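Local coordinates for isomaltodextranase (PDB 5AWO), which hydrolyses alpha-1,6-glucosidic linkages of polysaccharides such as dextran, removing successive isomaltose units from the non-reducing chain ends, at residues Y197-F202 with G315-A320; W41-Y46 with A52-N57. All coordinates share one frame; numbering follows the deposited sequence.

Contact 1 (Y197-F202 with G315-A320)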
# COMPACT_ATOMS: atom_id res chain seq x y z
N TYR A 197 0.97 -11.02 -8.61
CA TYR A 197 1.33 -10.61 -7.26
C TYR A 197 2.55 -11.42 -6.82
O TYR A 197 2.48 -12.65 -6.67
CB TYR A 197 0.16 -10.91 -6.34
CG TYR A 197 0.28 -10.39 -4.92
CD1 TYR A 197 0.21 -9.05 -4.65
CD2 TYR A 197 0.44 -11.28 -3.87
CE1 TYR A 197 0.27 -8.57 -3.34
CE2 TYR A 197 0.50 -10.81 -2.56
CZ TYR A 197 0.41 -9.47 -2.32
OH TYR A 197 0.46 -8.99 -1.01
N LEU A 198 3.67 -10.72 -6.60
CA LEU A 198 4.91 -11.34 -6.12
C LEU A 198 5.25 -10.78 -4.74
O LEU A 198 5.41 -9.57 -4.57
CB LEU A 198 6.03 -11.10 -7.12
CG LEU A 198 7.37 -11.72 -6.74
CD1 LEU A 198 7.27 -13.23 -6.74
CD2 LEU A 198 8.50 -11.24 -7.66
N ARG A 199 5.34 -11.68 -3.77
CA ARG A 199 5.52 -11.33 -2.35
C ARG A 199 6.93 -11.66 -1.92
O ARG A 199 7.30 -12.82 -1.84
CB ARG A 199 4.47 -12.05 -1.49
CG ARG A 199 4.42 -11.57 -0.05
CD ARG A 199 3.11 -11.97 0.61
NE ARG A 199 2.94 -11.51 1.99
CZ ARG A 199 2.48 -10.34 2.34
NH1 ARG A 199 2.20 -9.40 1.44
NH2 ARG A 199 2.34 -10.08 3.64
N ILE A 200 7.70 -10.59 -1.65
CA ILE A 200 9.15 -10.68 -1.51
C ILE A 200 9.51 -10.39 -0.05
O ILE A 200 9.45 -9.24 0.38
CB ILE A 200 9.83 -9.66 -2.42
CG1 ILE A 200 9.39 -9.87 -3.87
CG2 ILE A 200 11.33 -9.75 -2.24
CD1 ILE A 200 9.99 -8.86 -4.83
N ASP A 201 9.94 -11.43 0.68
CA ASP A 201 10.14 -11.34 2.13
C ASP A 201 11.62 -11.36 2.49
O ASP A 201 12.48 -11.57 1.64
CB ASP A 201 9.42 -12.56 2.74
CG ASP A 201 9.15 -12.49 4.26
OD1 ASP A 201 9.48 -11.49 4.92
OD2 ASP A 201 8.59 -13.52 4.75
N PHE A 202 11.91 -11.10 3.78
CA PHE A 202 13.27 -11.15 4.33
C PHE A 202 14.20 -10.11 3.71
O PHE A 202 15.43 -10.25 3.73
CB PHE A 202 13.83 -12.58 4.26
CG PHE A 202 13.13 -13.52 5.22
CD1 PHE A 202 13.45 -13.50 6.56
CD2 PHE A 202 12.13 -14.35 4.79
CE1 PHE A 202 12.80 -14.32 7.45
CE2 PHE A 202 11.46 -15.17 5.68
CZ PHE A 202 11.79 -15.16 7.02
N GLY A 315 -1.16 -4.65 5.93
CA GLY A 315 -1.36 -5.11 7.30
C GLY A 315 -1.31 -6.60 7.49
O GLY A 315 -1.72 -7.10 8.53
N ASP A 316 -0.79 -7.32 6.50
CA ASP A 316 -0.52 -8.76 6.58
C ASP A 316 -1.79 -9.58 6.44
O ASP A 316 -2.62 -9.25 5.58
CB ASP A 316 0.36 -9.15 7.78
CG ASP A 316 1.17 -10.40 7.52
OD1 ASP A 316 1.74 -10.51 6.41
OD2 ASP A 316 1.31 -11.23 8.46
N PHE A 317 -1.97 -10.62 7.25
CA PHE A 317 -3.00 -11.61 7.02
C PHE A 317 -4.10 -11.54 8.05
O PHE A 317 -3.81 -11.30 9.23
CB PHE A 317 -2.41 -13.03 7.06
CG PHE A 317 -1.30 -13.22 6.09
CD1 PHE A 317 -1.44 -12.86 4.75
CD2 PHE A 317 -0.11 -13.79 6.49
CE1 PHE A 317 -0.38 -13.03 3.85
CE2 PHE A 317 0.94 -13.98 5.58
CZ PHE A 317 0.81 -13.58 4.27
N MET A 318 -5.33 -11.68 7.57
CA MET A 318 -6.51 -11.77 8.44
C MET A 318 -6.75 -13.23 8.81
O MET A 318 -6.91 -14.09 7.94
CB MET A 318 -7.73 -11.17 7.75
CG MET A 318 -7.59 -9.68 7.56
SD MET A 318 -9.06 -8.90 6.88
CE MET A 318 -8.93 -9.41 5.18
N ARG A 319 -6.78 -13.48 10.12
CA ARG A 319 -6.97 -14.83 10.67
C ARG A 319 -8.25 -14.77 11.54
O ARG A 319 -8.22 -14.56 12.76
CB ARG A 319 -5.75 -15.28 11.45
CG ARG A 319 -4.44 -15.30 10.64
CD ARG A 319 -3.33 -16.08 11.35
NE ARG A 319 -3.72 -17.47 11.39
CZ ARG A 319 -3.34 -18.38 12.28
NH1 ARG A 319 -2.38 -18.15 13.17
NH2 ARG A 319 -3.90 -19.57 12.22
N ALA A 320 -9.39 -14.80 10.86
CA ALA A 320 -10.66 -14.46 11.55
C ALA A 320 -10.93 -15.32 12.77
O ALA A 320 -11.39 -14.84 13.81
CB ALA A 320 -11.83 -14.54 10.60

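Contact 2 (W41-Y46 with A52-N57)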
# COMPACT_ATOMS: atom_id res chain seq x y z
N TRP A 41 -6.07 -14.87 -0.92
CA TRP A 41 -5.90 -15.86 0.13
C TRP A 41 -4.48 -16.30 0.17
O TRP A 41 -3.80 -16.36 -0.89
CB TRP A 41 -6.77 -17.08 -0.14
CG TRP A 41 -6.64 -18.19 0.84
CD1 TRP A 41 -7.27 -18.31 2.06
CD2 TRP A 41 -5.82 -19.35 0.71
NE1 TRP A 41 -6.88 -19.45 2.68
CE2 TRP A 41 -6.01 -20.13 1.87
CE3 TRP A 41 -4.95 -19.82 -0.30
CZ2 TRP A 41 -5.34 -21.34 2.07
CZ3 TRP A 41 -4.32 -21.03 -0.10
CH2 TRP A 41 -4.53 -21.78 1.06
N ASN A 42 -3.98 -16.58 1.36
CA ASN A 42 -2.61 -17.03 1.55
C ASN A 42 -2.56 -18.27 2.43
O ASN A 42 -3.36 -18.41 3.34
CB ASN A 42 -1.78 -15.88 2.15
CG ASN A 42 -0.29 -16.21 2.26
OD1 ASN A 42 0.14 -16.93 3.13
ND2 ASN A 42 0.52 -15.59 1.37
N ILE A 43 -1.60 -19.15 2.16
CA ILE A 43 -1.43 -20.41 2.85
C ILE A 43 -0.95 -20.29 4.31
O ILE A 43 -0.80 -21.28 4.97
CB ILE A 43 -0.42 -21.35 2.11
CG1 ILE A 43 1.02 -20.81 2.19
CG2 ILE A 43 -0.85 -21.59 0.67
CD1 ILE A 43 2.10 -21.80 1.82
N TYR A 44 -0.73 -19.07 4.80
CA TYR A 44 -0.13 -18.89 6.14
C TYR A 44 -0.96 -19.52 7.26
O TYR A 44 -0.40 -19.99 8.22
CB TYR A 44 0.01 -17.40 6.39
CG TYR A 44 0.76 -16.98 7.63
CD1 TYR A 44 2.14 -16.81 7.62
CD2 TYR A 44 0.07 -16.67 8.84
CE1 TYR A 44 2.83 -16.38 8.74
CE2 TYR A 44 0.75 -16.22 9.94
CZ TYR A 44 2.11 -16.06 9.89
OH TYR A 44 2.77 -15.59 11.00
N GLY A 45 -2.29 -19.57 7.12
CA GLY A 45 -3.14 -20.19 8.13
C GLY A 45 -2.89 -21.66 8.28
O GLY A 45 -3.14 -22.23 9.34
N TYR A 46 -2.41 -22.30 7.21
CA TYR A 46 -1.93 -23.67 7.30
C TYR A 46 -0.50 -23.70 7.80
O TYR A 46 -0.17 -24.36 8.79
CB TYR A 46 -2.00 -24.40 5.93
CG TYR A 46 -1.51 -25.84 6.09
CD1 TYR A 46 -0.15 -26.15 6.10
CD2 TYR A 46 -2.42 -26.87 6.34
CE1 TYR A 46 0.28 -27.45 6.31
CE2 TYR A 46 -1.98 -28.16 6.51
CZ TYR A 46 -0.64 -28.45 6.54
OH TYR A 46 -0.19 -29.75 6.74
N ALA A 52 5.24 -25.74 8.70
CA ALA A 52 5.51 -26.69 7.61
C ALA A 52 5.00 -26.15 6.30
O ALA A 52 4.00 -25.44 6.28
CB ALA A 52 4.81 -28.00 7.91
N PRO A 53 5.64 -26.54 5.17
CA PRO A 53 5.07 -26.23 3.87
C PRO A 53 3.70 -26.86 3.66
O PRO A 53 3.41 -27.97 4.13
CB PRO A 53 6.12 -26.78 2.89
CG PRO A 53 6.80 -27.86 3.64
CD PRO A 53 6.83 -27.40 5.08
N ILE A 54 2.82 -26.16 2.96
CA ILE A 54 1.47 -26.69 2.74
C ILE A 54 1.56 -27.90 1.80
O ILE A 54 2.16 -27.81 0.71
CB ILE A 54 0.48 -25.63 2.23
CG1 ILE A 54 -0.98 -26.16 2.32
CG2 ILE A 54 0.82 -25.17 0.82
CD1 ILE A 54 -2.07 -25.15 1.98
N PRO A 55 0.97 -29.04 2.20
CA PRO A 55 0.85 -30.13 1.22
C PRO A 55 0.05 -29.76 -0.01
O PRO A 55 -0.89 -28.98 0.05
CB PRO A 55 0.17 -31.25 2.02
CG PRO A 55 0.50 -30.97 3.43
CD PRO A 55 0.49 -29.46 3.53
N GLU A 56 0.39 -30.37 -1.14
CA GLU A 56 -0.27 -30.05 -2.37
C GLU A 56 -1.77 -30.31 -2.31
O GLU A 56 -2.53 -29.55 -2.87
CB GLU A 56 0.36 -30.84 -3.54
CG GLU A 56 0.01 -30.29 -4.90
CD GLU A 56 0.72 -31.02 -6.04
OE1 GLU A 56 0.95 -32.24 -5.87
OE2 GLU A 56 1.05 -30.37 -7.04
N ASN A 57 -2.20 -31.41 -1.66
CA ASN A 57 -3.64 -31.65 -1.57
C ASN A 57 -4.37 -30.62 -0.72
O ASN A 57 -5.52 -30.27 -1.02
CB ASN A 57 -3.99 -33.03 -1.03
CG ASN A 57 -5.47 -33.34 -1.23
OD1 ASN A 57 -5.95 -33.31 -2.36
ND2 ASN A 57 -6.21 -33.55 -0.15

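Contact 1 (Y197-F202 with G315-A320)
Arg199 reaches from strand 197-200 to the loop 315-320 and meets two consecutive residues there, Asp316 through charge and Phe317 through packing. The backbones stay well apart, with CA of Arg199 11.1 Å from CA of Asp316, so the side chains do all the bridging. CG of Arg199 lies anti to the backbone N (chi1 -170°) and the chain runs extended to NE, which carries the guanidinium to the loop. The ionic part is a salt bridge, NH2 of Arg199 to OD1 of Asp316 at 2.9 Å. OD1 sits at the guanidinium edge and the two planar groups are nearly coplanar, yet the N-H...OD1 angle is only 117°, so the hydrogen bond itself is weak. Both charges have further partners: NH1 of Arg199 pairs with Asp314, while OD1 of Asp316 also takes Arg265 and OD2 accepts from the backbone N of Ala270. The packing part comes from Phe317, whose CE1 lies over one guanidinium face and whose CZ is 3.7 Å from NE of Arg199. Ring and guanidinium are tilted by 50°, an oblique approach. OD1 of Asp316 itself lies over a face of the Phe317 ring, near the rim, 3.6 Å above its plane. A methionine in place of Arg199 would probably leave Asp314 and Asp316 each short of a positive partner inside the barrel. In this TIM barrel Arg199 stands two residues before Asp201, the probable nucleophile. All three touching residues are buried, and alternating arginines and aspartates (Asp314, Arg199, Asp316, Arg265) offset one another's charge, which is likely to favour the ionised form of the two aspartates and ties the fourth barrel strand to the loop following the seventh.

Contact 2 (W41-Y46 with A52-N57)
Tyr46 and Ile54 bury the most surface here, laying an aromatic ring against a branched aliphatic chain. CG1 of Ile54 rests over one face of the Tyr46 ring in a CH-pi contact, 4.1 Å from the centroid and 24° off the normal. It sits toward the CG side of the ring, 3.8 Å from CG of Tyr46. With its CG anti to the backbone N (chi1 -179°), Tyr46 extends its ring past Ile54 to the next residue, so that its OH comes 3.3 Å from CD of Pro55; the two side chains cross at about a right angle. His50 stacks on the Tyr46 ring as well. The segments span the end of the first strand of the (beta/alpha)8 barrel and the connection after it: strand 39-42 gives way to the short helix 44-50, and the chain then turns back through 52-55 into helix 56-68. At the start of that short helix OD1 of Asn42 accepts from N of Tyr44 at 2.9 Å, a capping bond. Ile43, third in buried surface, meets Ile54 through methyl groups, its CD1 3.7 Å from CG2 of Ile54. Deeper in, CH2 at the edge of the Trp41 indole approaches CD1 of Ile54 at 4.3 Å, while the same tryptophan packs on Trp59 and Leu66 of helix 56-68 and donates its NE1-H to the carbonyl O of Asp347.

In the fold
Both contacts belong to the same parallel barrel, and their centres lie about 13 Å apart. Contact 1 is the core one: its touching residues are all buried, and it joins strand 197-200 to the loop after strand 312-314 by one salt bridge and by Phe317 packing on the arginine. Contact 2 is only partly buried, lies farther from the centre of the chain, and links the end of strand 39-42 and helix 44-50 to the turn before helix 56-68 through apolar and CH-pi packing. Phe317 joins them physically: its CZ packs 3.5 Å from CG of Asn42, and its CD2 equally close to CG of Tyr44. Contact 1, near the probable nucleophile Asp201, thus centres on a charged group, whereas contact 2 is mainly hydrocarbon.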